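Local structure of salicylaldehyde dehydrogenase NahF (Pseudomonas putida, 4JZ6) at residues Pro158-Val163 against Thr185-Gly190; Asn354-Asp359 against Met390-Glu395; Ser442-Cys447 against Gly465-Gly470. The protein probably catalyses the NAD+-dependent oxidation of salicylaldehyde to salicylate, a step in the bacterial breakdown of naphthalene. All coordinates share one frame; numbering follows the deposited sequence.

Contact 1 of 3, residues Pro158-Val163 against Thr185-Gly190; sequences PILSIV and TVVFKG
Thr185 O takes the hydrogen bond of Ile159 N (2.7 Å) and also lies 3.2 Å from Pro158 CA in a CA-H...O contact. From here the two strands run side by side in the same direction, and the bonding continues as a parallel ladder: Val187 N to Ile159 O, Ser161 N to Val187 O, Lys189 N to Ser161 O and Val163 N to Lys189 O. The bond from Val187 N to Ile159 O is the most bent, 144° at the hydrogen. Each bridge sets residues of like orientation next to each other. On one face, Ser161 OG rests against the methyl Val186 CG2 at 3.6 Å, while its polar partners are Asn242 and the carbonyl of Ala175. Further on, Phe188 holds CG anti to the backbone N (chi1 169°), and its ring crosses Val163, with Phe188 CE1 at 3.5 Å from Val163 CG2. Ser161 O lies at the edge of this ring, near its plane, 3.8 Å from Phe188 CD1. The opposite face carries Leu160, whose CD1 touches Val187 O at 3.5 Å, and Ile162, whose CG1 meets Lys189 CB at 3.9 Å. The lysine chain then bends at chi2 and chi4, and NZ donates to Gly190 O. Helix 170-181 links the strands, completing a beta-alpha-beta crossover of the kind that builds the Rossmann-like NAD-binding domain of aldehyde dehydrogenases; its Leu180 and Ala172 touch Val186 and Phe188. Five backbone bonds thus join the two strands, Leu160 and Ile162 bond on to strand 240-244, and helices 170-181 and 225-233 pack on the two faces, with the buried Ser161 hydroxyl satisfied by neighbours of its own.

Contact 2 of 3, residues Asn354-Asp359 against Met390-Glu395; sequences NGLFKD and MRIYDE
The helix bearing Leu356 and Asp359 faces a short turn, Arg391 to Tyr393, whose backbone angles are helical, and the two come nearest at Leu356 and Ile392, CA to CA 5.5 Å. Asp359 holds CG anti to its backbone N, and its OD2 accepts Arg391 N at 3.0 Å in a nearly straight bond, 167° at the hydrogen. The amide comes from above the carboxylate, 38° out of its plane. A water lies in the same gap: it donates to Asp359 OD2 at 2.7 Å and to Leu356 O, and accepts from Ile392 N at 2.8 Å, so it joins the helix to the next amide of the turn. The Arg391 side chain crosses both helix residues at about a right angle. Arg391 CG packs 3.6 Å from Asp359 OD2, yet the guanidinium is turned 67° from that carboxylate and the charged atoms do not meet. Instead Arg391 NH2 forms a salt bridge to Glu395 OE1, and NE adds weak bonds to both carboxylate oxygens. Leu356 meets the guanidinium over one face, its CD2 3.5 Å from Arg391 NH2, while CD1 nestles against Arg391 CB, Ile392 CB and Glu395 CB. The turn lies in the connection that follows strand 381-384 and leads to strand 401-407, where Ile392 reaches Leu383, Ile401 and Val403. Lys271 takes the carbonyls of Ile392 and Glu395. Helix 349-362 is therefore fastened to this connection by Asp359, which takes the amide of Arg391 directly and reaches that of Ile392 through the water, while the arginine's charge is met within its own loop and Leu356 adds apolar packing against the guanidinium face and the neighbouring CB atoms.

Contact 3 of 3, residues Ser442-Cys447 against Gly465-Gly470; sequences SIEYGC and GTKNTG. With SO4 (sulfate ion), chain D.
The Glu444 carboxylate meets Lys467 NZ through OE1, from the anti side and 28° out of plane, in a salt bridge of 2.8 Å. The neighbouring flat group, the Tyr445 ring, carries a water over one face, 3.3 Å above its plane and toward the rim. That water donates to Glu444 O and accepts from Lys467 NZ at 2.6 Å, so the lysine is linked to Glu444 twice, directly at the carboxylate and through water at the carbonyl. Ser420 O takes a further bond from the same NZ. The two side chains cross at about a right angle, the extended lysine passing Lys467 CE 3.7 Å from Glu444 CB. Glu444 is the centre of an inverse gamma turn, whose bond from Tyr445 N to Ile443 O is weak, and Glu444 O also receives a weak bond from Thr466 OG1 at 3.1 Å; chi1 of 70° sets that hydroxyl between the backbone N and the carbonyl carbon. Beyond the turn the backbones meet glycine to glycine, Gly446 CA 4.2 Å from Gly465 CA. Cys447 then opens strand 447-450, which lies last in its sheet within the chain and pairs in parallel with a strand of the second subunit, so the sheet runs on across the interface, as in the dimers of this family. Several residues of that subunit adjoin the contact: its Lys487 donates to Ile443 O, its Trp488 packs on Cys447, and its Glu485 touches Thr466. A sulfate ion, probably from the crystallisation liquor, bridges the interface, with its O3 accepting Lys467 N at 3.0 Å and Arg239 and Arg240 of the second subunit also bonded to it. Gly465 lies close to the side chain of Glu267, the predicted active-site residue.

The three contacts follow one another along the chain without nesting, each closing before the next opens. Contact 1 belongs to the six-stranded NAD-binding sheet with strands 159-162 and 186-189. Contact 2 sits beside the seven-stranded sheet, about 34 Å from contact 1 between centres and on the opposite side of the chain's centre. Contact 3 connects the two sheets at the dimer interface: residues 442-447 lead into strand 447-450 of the larger, residues 465-470 into strand 470-471 of the smaller. Its centre is about 25 Å from contact 1 and 22 Å from contact 2. None of them touch, though contacts 2 and 3 are about 6 Å apart at their nearest atoms.

Contact 1 of 3, residues Pro158-Val163 against Thr185-Gly190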
loop_
_atom_site.group_PDB
_atom_site.type_symbol
_atom_site.label_atom_id
_atom_site.label_comp_id
_atom_site.label_asym_id
_atom_site.label_seq_id
_atom_site.Cartn_x
_atom_site.Cartn_y
_atom_site.Cartn_z
ATOM N N PRO A 158 16.967 1.298 -0.185
ATOM C CA PRO A 158 16.945 1.561 -1.627
ATOM C C PRO A 158 15.539 1.461 -2.220
ATOM O O PRO A 158 14.861 0.447 -2.040
ATOM C CB PRO A 158 17.850 0.464 -2.194
ATOM C CG PRO A 158 18.802 0.172 -1.084
ATOM C CD PRO A 158 17.979 0.290 0.175
ATOM N N ILE A 159 15.112 2.518 -2.910
ATOM C CA ILE A 159 13.819 2.531 -3.582
ATOM C C ILE A 159 14.003 2.362 -5.090
ATOM O O ILE A 159 14.871 3.001 -5.694
ATOM C CB ILE A 159 13.041 3.837 -3.291
ATOM C CG1 ILE A 159 12.122 3.672 -2.079
ATOM C CG2 ILE A 159 12.138 4.198 -4.451
ATOM C CD1 ILE A 159 12.785 3.171 -0.835
ATOM N N LEU A 160 13.207 1.487 -5.698
ATOM C CA LEU A 160 13.187 1.378 -7.152
ATOM C C LEU A 160 12.155 2.333 -7.751
ATOM O O LEU A 160 10.951 2.154 -7.547
ATOM C CB LEU A 160 12.868 -0.052 -7.580
ATOM C CG LEU A 160 12.675 -0.241 -9.083
ATOM C CD1 LEU A 160 13.945 0.156 -9.819
ATOM C CD2 LEU A 160 12.293 -1.678 -9.391
ATOM N N SER A 161 12.630 3.342 -8.483
ATOM C CA SER A 161 11.751 4.335 -9.103
ATOM C C SER A 161 11.729 4.186 -10.618
ATOM O O SER A 161 12.723 4.468 -11.291
ATOM C CB SER A 161 12.201 5.755 -8.752
ATOM O OG SER A 161 12.141 5.988 -7.358
ATOM N N ILE A 162 10.591 3.752 -11.155
ATOM C CA ILE A 162 10.449 3.608 -12.597
ATOM C C ILE A 162 9.611 4.752 -13.170
ATOM O O ILE A 162 8.481 4.986 -12.737
ATOM C CB ILE A 162 9.863 2.243 -12.959
ATOM C CG1 ILE A 162 10.832 1.142 -12.511
ATOM C CG2 ILE A 162 9.606 2.147 -14.454
ATOM C CD1 ILE A 162 10.282 -0.274 -12.654
ATOM N N VAL A 163 10.183 5.468 -14.135
ATOM C CA VAL A 163 9.622 6.735 -14.600
ATOM C C VAL A 163 9.430 6.755 -16.110
ATOM O O VAL A 163 10.352 6.412 -16.850
ATOM C CB VAL A 163 10.546 7.900 -14.217
ATOM C CG1 VAL A 163 9.968 9.225 -14.686
ATOM C CG2 VAL A 163 10.766 7.913 -12.721
ATOM N N THR A 185 17.831 5.943 -0.644
ATOM C CA THR A 185 18.604 6.045 -1.874
ATOM C C THR A 185 17.773 5.387 -2.962
ATOM O O THR A 185 16.874 4.596 -2.662
ATOM C CB THR A 185 19.972 5.358 -1.753
ATOM O OG1 THR A 185 19.797 3.937 -1.739
ATOM C CG2 THR A 185 20.668 5.794 -0.478
ATOM N N VAL A 186 18.043 5.714 -4.220
ATOM C CA VAL A 186 17.166 5.239 -5.284
ATOM C C VAL A 186 17.868 4.746 -6.552
ATOM O O VAL A 186 18.840 5.336 -7.019
ATOM C CB VAL A 186 16.067 6.293 -5.613
ATOM C CG1 VAL A 186 16.506 7.666 -5.156
ATOM C CG2 VAL A 186 15.712 6.299 -7.099
ATOM N N VAL A 187 17.374 3.627 -7.073
ATOM C CA VAL A 187 17.704 3.190 -8.417
ATOM C C VAL A 187 16.631 3.744 -9.355
ATOM O O VAL A 187 15.472 3.319 -9.319
ATOM C CB VAL A 187 17.767 1.657 -8.514
ATOM C CG1 VAL A 187 18.046 1.227 -9.945
ATOM C CG2 VAL A 187 18.831 1.112 -7.577
ATOM N N PHE A 188 17.034 4.717 -10.169
ATOM C CA PHE A 188 16.149 5.437 -11.075
ATOM C C PHE A 188 16.191 4.792 -12.456
ATOM O O PHE A 188 17.205 4.854 -13.148
ATOM C CB PHE A 188 16.602 6.904 -11.132
ATOM C CG PHE A 188 15.950 7.732 -12.223
ATOM C CD1 PHE A 188 14.674 7.449 -12.690
ATOM C CD2 PHE A 188 16.634 8.817 -12.770
ATOM C CE1 PHE A 188 14.103 8.223 -13.688
ATOM C CE2 PHE A 188 16.064 9.597 -13.759
ATOM C CZ PHE A 188 14.799 9.302 -14.220
ATOM N N LYS A 189 15.084 4.172 -12.854
ATOM C CA LYS A 189 14.964 3.597 -14.186
ATOM C C LYS A 189 14.222 4.560 -15.096
ATOM O O LYS A 189 13.029 4.810 -14.905
ATOM C CB LYS A 189 14.220 2.266 -14.134
ATOM C CG LYS A 189 13.923 1.674 -15.502
ATOM C CD LYS A 189 15.187 1.194 -16.195
ATOM C CE LYS A 189 14.880 0.614 -17.580
ATOM N NZ LYS A 189 14.117 1.553 -18.468
ATOM N N GLY A 190 14.936 5.096 -16.083
ATOM C CA GLY A 190 14.389 6.097 -16.980
ATOM C C GLY A 190 13.658 5.511 -18.171
ATOM O O GLY A 190 13.505 4.290 -18.280
#

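Contact 2 of 3, residues Asn354-Asp359 against Met390-Glu395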
loop_
_atom_site.group_PDB
_atom_site.type_symbol
_atom_site.label_atom_id
_atom_site.label_comp_id
_atom_site.label_asym_id
_atom_site.label_seq_id
_atom_site.Cartn_x
_atom_site.Cartn_y
_atom_site.Cartn_z
ATOM N N ASN A 354 -6.194 4.550 -33.862
ATOM C CA ASN A 354 -7.038 4.199 -35.001
ATOM C C ASN A 354 -7.896 2.956 -34.773
ATOM O O ASN A 354 -9.044 2.906 -35.207
ATOM C CB ASN A 354 -6.202 4.046 -36.272
ATOM C CG ASN A 354 -5.619 5.362 -36.740
ATOM O OD1 ASN A 354 -6.126 6.435 -36.400
ATOM N ND2 ASN A 354 -4.544 5.291 -37.516
ATOM N N GLY A 355 -7.336 1.956 -34.099
ATOM C CA GLY A 355 -8.109 0.790 -33.705
ATOM C C GLY A 355 -9.302 1.221 -32.873
ATOM O O GLY A 355 -10.431 0.800 -33.121
ATOM N N LEU A 356 -9.045 2.086 -31.896
ATOM C CA LEU A 356 -10.095 2.660 -31.061
ATOM C C LEU A 356 -11.051 3.532 -31.884
ATOM O O LEU A 356 -12.267 3.506 -31.680
ATOM C CB LEU A 356 -9.476 3.489 -29.929
ATOM C CG LEU A 356 -8.999 2.803 -28.641
ATOM C CD1 LEU A 356 -10.178 2.267 -27.859
ATOM C CD2 LEU A 356 -8.007 1.687 -28.905
ATOM N N PHE A 357 -10.480 4.295 -32.814
ATOM C CA PHE A 357 -11.216 5.224 -33.667
ATOM C C PHE A 357 -12.191 4.479 -34.589
ATOM O O PHE A 357 -13.375 4.818 -34.653
ATOM C CB PHE A 357 -10.204 6.037 -34.483
ATOM C CG PHE A 357 -10.752 7.294 -35.110
ATOM C CD1 PHE A 357 -11.891 7.273 -35.900
ATOM C CD2 PHE A 357 -10.093 8.501 -34.935
ATOM C CE1 PHE A 357 -12.374 8.432 -36.486
ATOM C CE2 PHE A 357 -10.567 9.665 -35.520
ATOM C CZ PHE A 357 -11.710 9.630 -36.295
ATOM N N LYS A 358 -11.694 3.477 -35.307
ATOM C CA LYS A 358 -12.533 2.707 -36.219
ATOM C C LYS A 358 -13.692 2.052 -35.480
ATOM O O LYS A 358 -14.834 2.098 -35.938
ATOM C CB LYS A 358 -11.722 1.636 -36.955
ATOM C CG LYS A 358 -12.562 0.810 -37.927
ATOM C CD LYS A 358 -11.828 -0.421 -38.462
ATOM C CE LYS A 358 -12.697 -1.177 -39.472
ATOM N NZ LYS A 358 -12.054 -2.422 -39.984
ATOM N N ASP A 359 -13.390 1.445 -34.335
ATOM C CA ASP A 359 -14.402 0.757 -33.543
ATOM C C ASP A 359 -15.539 1.693 -33.153
ATOM O O ASP A 359 -16.711 1.371 -33.348
ATOM C CB ASP A 359 -13.783 0.136 -32.288
ATOM C CG ASP A 359 -14.826 -0.454 -31.359
ATOM O OD1 ASP A 359 -15.168 -1.644 -31.528
ATOM O OD2 ASP A 359 -15.311 0.277 -30.468
ATOM N N MET A 390 -18.675 1.118 -27.180
ATOM C CA MET A 390 -17.460 1.444 -27.916
ATOM C C MET A 390 -16.243 1.297 -27.005
ATOM O O MET A 390 -16.295 1.657 -25.829
ATOM C CB MET A 390 -17.538 2.870 -28.455
ATOM C CG MET A 390 -18.746 3.134 -29.329
ATOM S SD MET A 390 -18.997 4.888 -29.639
ATOM C CE MET A 390 -20.626 4.876 -30.369
ATOM N N ARG A 391 -15.155 0.756 -27.546
ATOM C CA ARG A 391 -13.925 0.594 -26.778
ATOM C C ARG A 391 -13.426 1.937 -26.246
ATOM O O ARG A 391 -13.004 2.034 -25.096
ATOM C CB ARG A 391 -12.837 -0.063 -27.628
ATOM C CG ARG A 391 -13.159 -1.469 -28.106
ATOM C CD ARG A 391 -12.036 -2.001 -28.982
ATOM N NE ARG A 391 -10.738 -1.860 -28.326
ATOM C CZ ARG A 391 -9.573 -1.838 -28.964
ATOM N NH1 ARG A 391 -9.534 -1.943 -30.288
ATOM N NH2 ARG A 391 -8.443 -1.704 -28.280
ATOM N N ILE A 392 -13.502 2.975 -27.078
ATOM C CA ILE A 392 -12.982 4.293 -26.717
ATOM C C ILE A 392 -13.767 4.958 -25.577
ATOM O O ILE A 392 -13.306 5.934 -24.982
ATOM C CB ILE A 392 -12.896 5.235 -27.947
ATOM C CG1 ILE A 392 -11.836 6.319 -27.725
ATOM C CG2 ILE A 392 -14.251 5.841 -28.262
ATOM C CD1 ILE A 392 -11.507 7.118 -28.965
ATOM N N TYR A 393 -14.941 4.413 -25.268
ATOM C CA TYR A 393 -15.738 4.863 -24.126
ATOM C C TYR A 393 -14.942 4.869 -22.813
ATOM O O TYR A 393 -15.056 5.796 -22.017
ATOM C CB TYR A 393 -16.979 3.981 -23.996
ATOM C CG TYR A 393 -17.945 4.322 -22.880
ATOM C CD1 TYR A 393 -17.937 3.608 -21.685
ATOM C CD2 TYR A 393 -18.896 5.320 -23.041
ATOM C CE1 TYR A 393 -18.837 3.895 -20.674
ATOM C CE2 TYR A 393 -19.802 5.615 -22.036
ATOM C CZ TYR A 393 -19.769 4.902 -20.854
ATOM O OH TYR A 393 -20.672 5.198 -19.850
ATOM N N ASP A 394 -14.123 3.848 -22.588
ATOM C CA ASP A 394 -13.371 3.799 -21.341
ATOM C C ASP A 394 -11.901 3.423 -21.517
ATOM O O ASP A 394 -11.114 3.536 -20.580
ATOM C CB ASP A 394 -14.048 2.861 -20.336
ATOM C CG ASP A 394 -13.556 3.078 -18.916
ATOM O OD1 ASP A 394 -13.251 4.242 -18.569
ATOM O OD2 ASP A 394 -13.470 2.090 -18.147
ATOM N N GLU A 395 -11.522 2.975 -22.707
ATOM C CA GLU A 395 -10.117 2.675 -22.968
ATOM C C GLU A 395 -9.299 3.960 -23.093
ATOM O O GLU A 395 -9.672 4.876 -23.827
ATOM C CB GLU A 395 -9.972 1.834 -24.234
ATOM C CG GLU A 395 -9.393 0.455 -23.995
ATOM C CD GLU A 395 -9.805 -0.539 -25.063
ATOM O OE1 GLU A 395 -8.984 -0.811 -25.966
ATOM O OE2 GLU A 395 -10.947 -1.048 -24.996
HETATM O O HOH W 1 -14.278 2.706 -29.804
#

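Contact 3 of 3, residues Ser442-Cys447 against Gly465-Gly470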
loop_
_atom_site.group_PDB
_atom_site.type_symbol
_atom_site.label_atom_id
_atom_site.label_comp_id
_atom_site.label_asym_id
_atom_site.label_seq_id
_atom_site.Cartn_x
_atom_site.Cartn_y
_atom_site.Cartn_z
ATOM N N SER A 442 -19.256 12.404 -4.863
ATOM C CA SER A 442 -19.752 11.056 -5.120
ATOM C C SER A 442 -18.916 10.271 -6.133
ATOM O O SER A 442 -18.957 9.041 -6.142
ATOM C CB SER A 442 -21.212 11.107 -5.573
ATOM O OG SER A 442 -22.040 11.622 -4.547
ATOM N N ILE A 443 -18.167 10.974 -6.981
ATOM C CA ILE A 443 -17.356 10.311 -8.009
ATOM C C ILE A 443 -16.052 9.725 -7.459
ATOM O O ILE A 443 -15.458 10.262 -6.518
ATOM C CB ILE A 443 -17.059 11.232 -9.221
ATOM C CG1 ILE A 443 -16.302 12.486 -8.786
ATOM C CG2 ILE A 443 -18.351 11.606 -9.941
ATOM C CD1 ILE A 443 -16.096 13.477 -9.904
ATOM N N GLU A 444 -15.619 8.618 -8.060
ATOM C CA GLU A 444 -14.504 7.823 -7.546
ATOM C C GLU A 444 -13.158 8.218 -8.163
ATOM O O GLU A 444 -12.585 7.487 -8.977
ATOM C CB GLU A 444 -14.798 6.333 -7.761
ATOM C CG GLU A 444 -15.968 5.821 -6.921
ATOM C CD GLU A 444 -16.676 4.623 -7.536
ATOM O OE1 GLU A 444 -16.529 4.385 -8.752
ATOM O OE2 GLU A 444 -17.396 3.919 -6.798
ATOM N N TYR A 445 -12.659 9.386 -7.770
ATOM C CA TYR A 445 -11.465 9.956 -8.390
ATOM C C TYR A 445 -10.481 10.499 -7.357
ATOM O O TYR A 445 -10.881 11.058 -6.333
ATOM C CB TYR A 445 -11.860 11.034 -9.416
ATOM C CG TYR A 445 -12.500 10.423 -10.644
ATOM C CD1 TYR A 445 -11.758 10.196 -11.799
ATOM C CD2 TYR A 445 -13.834 10.028 -10.633
ATOM C CE1 TYR A 445 -12.334 9.608 -12.909
ATOM C CE2 TYR A 445 -14.417 9.441 -11.737
ATOM C CZ TYR A 445 -13.665 9.236 -12.872
ATOM O OH TYR A 445 -14.244 8.653 -13.976
ATOM N N GLY A 446 -9.195 10.306 -7.621
ATOM C CA GLY A 446 -8.162 10.807 -6.738
ATOM C C GLY A 446 -8.131 12.322 -6.717
ATOM O O GLY A 446 -7.778 12.924 -5.703
ATOM N N CYS A 447 -8.493 12.938 -7.840
ATOM C CA CYS A 447 -8.537 14.393 -7.944
ATOM C C CYS A 447 -9.864 14.863 -8.537
ATOM O O CYS A 447 -10.259 14.418 -9.621
ATOM C CB CYS A 447 -7.389 14.894 -8.812
ATOM S SG CYS A 447 -5.788 14.183 -8.392
ATOM N N GLY A 465 -4.617 8.039 -7.914
ATOM C CA GLY A 465 -5.955 7.617 -8.296
ATOM C C GLY A 465 -6.469 6.381 -7.574
ATOM O O GLY A 465 -5.783 5.809 -6.731
ATOM N N THR A 466 -7.692 5.977 -7.910
ATOM C CA THR A 466 -8.299 4.766 -7.368
ATOM C C THR A 466 -8.449 3.757 -8.494
ATOM O O THR A 466 -8.195 4.078 -9.655
ATOM C CB THR A 466 -9.704 5.043 -6.798
ATOM O OG1 THR A 466 -10.612 5.325 -7.872
ATOM C CG2 THR A 466 -9.675 6.237 -5.863
ATOM N N LYS A 467 -8.878 2.546 -8.152
ATOM C CA LYS A 467 -9.125 1.503 -9.149
ATOM C C LYS A 467 -7.903 1.208 -10.011
ATOM O O LYS A 467 -6.792 1.105 -9.503
ATOM C CB LYS A 467 -10.301 1.877 -10.049
ATOM C CG LYS A 467 -11.576 2.218 -9.312
ATOM C CD LYS A 467 -12.668 2.535 -10.313
ATOM C CE LYS A 467 -13.723 3.445 -9.725
ATOM N NZ LYS A 467 -14.688 3.880 -10.772
ATOM N N ASN A 468 -8.115 1.084 -11.318
ATOM C CA ASN A 468 -7.035 0.737 -12.238
ATOM C C ASN A 468 -5.949 1.803 -12.356
ATOM O O ASN A 468 -4.920 1.570 -12.989
ATOM C CB ASN A 468 -7.579 0.389 -13.625
ATOM C CG ASN A 468 -8.113 -1.027 -13.706
ATOM O OD1 ASN A 468 -8.537 -1.609 -12.703
ATOM N ND2 ASN A 468 -8.089 -1.596 -14.907
ATOM N N THR A 469 -6.179 2.968 -11.753
ATOM C CA THR A 469 -5.166 4.021 -11.714
ATOM C C THR A 469 -4.050 3.654 -10.716
ATOM O O THR A 469 -2.967 4.234 -10.721
ATOM C CB THR A 469 -5.797 5.404 -11.401
ATOM O OG1 THR A 469 -6.908 5.627 -12.278
ATOM C CG2 THR A 469 -4.787 6.526 -11.597
ATOM N N GLY A 470 -4.314 2.655 -9.884
ATOM C CA GLY A 470 -3.319 2.157 -8.954
ATOM C C GLY A 470 -3.642 2.458 -7.501
ATOM O O GLY A 470 -4.804 2.510 -7.098
HETATM S S SO4 D . -8.925 1.859 -4.271
HETATM O O1 SO4 D . -7.525 1.485 -4.463
HETATM O O2 SO4 D . -8.994 3.300 -4.055
HETATM O O3 SO4 D . -9.706 1.493 -5.454
HETATM O O4 SO4 D . -9.455 1.159 -3.102
HETATM O O HOH W 2 -13.642 6.187 -11.382
#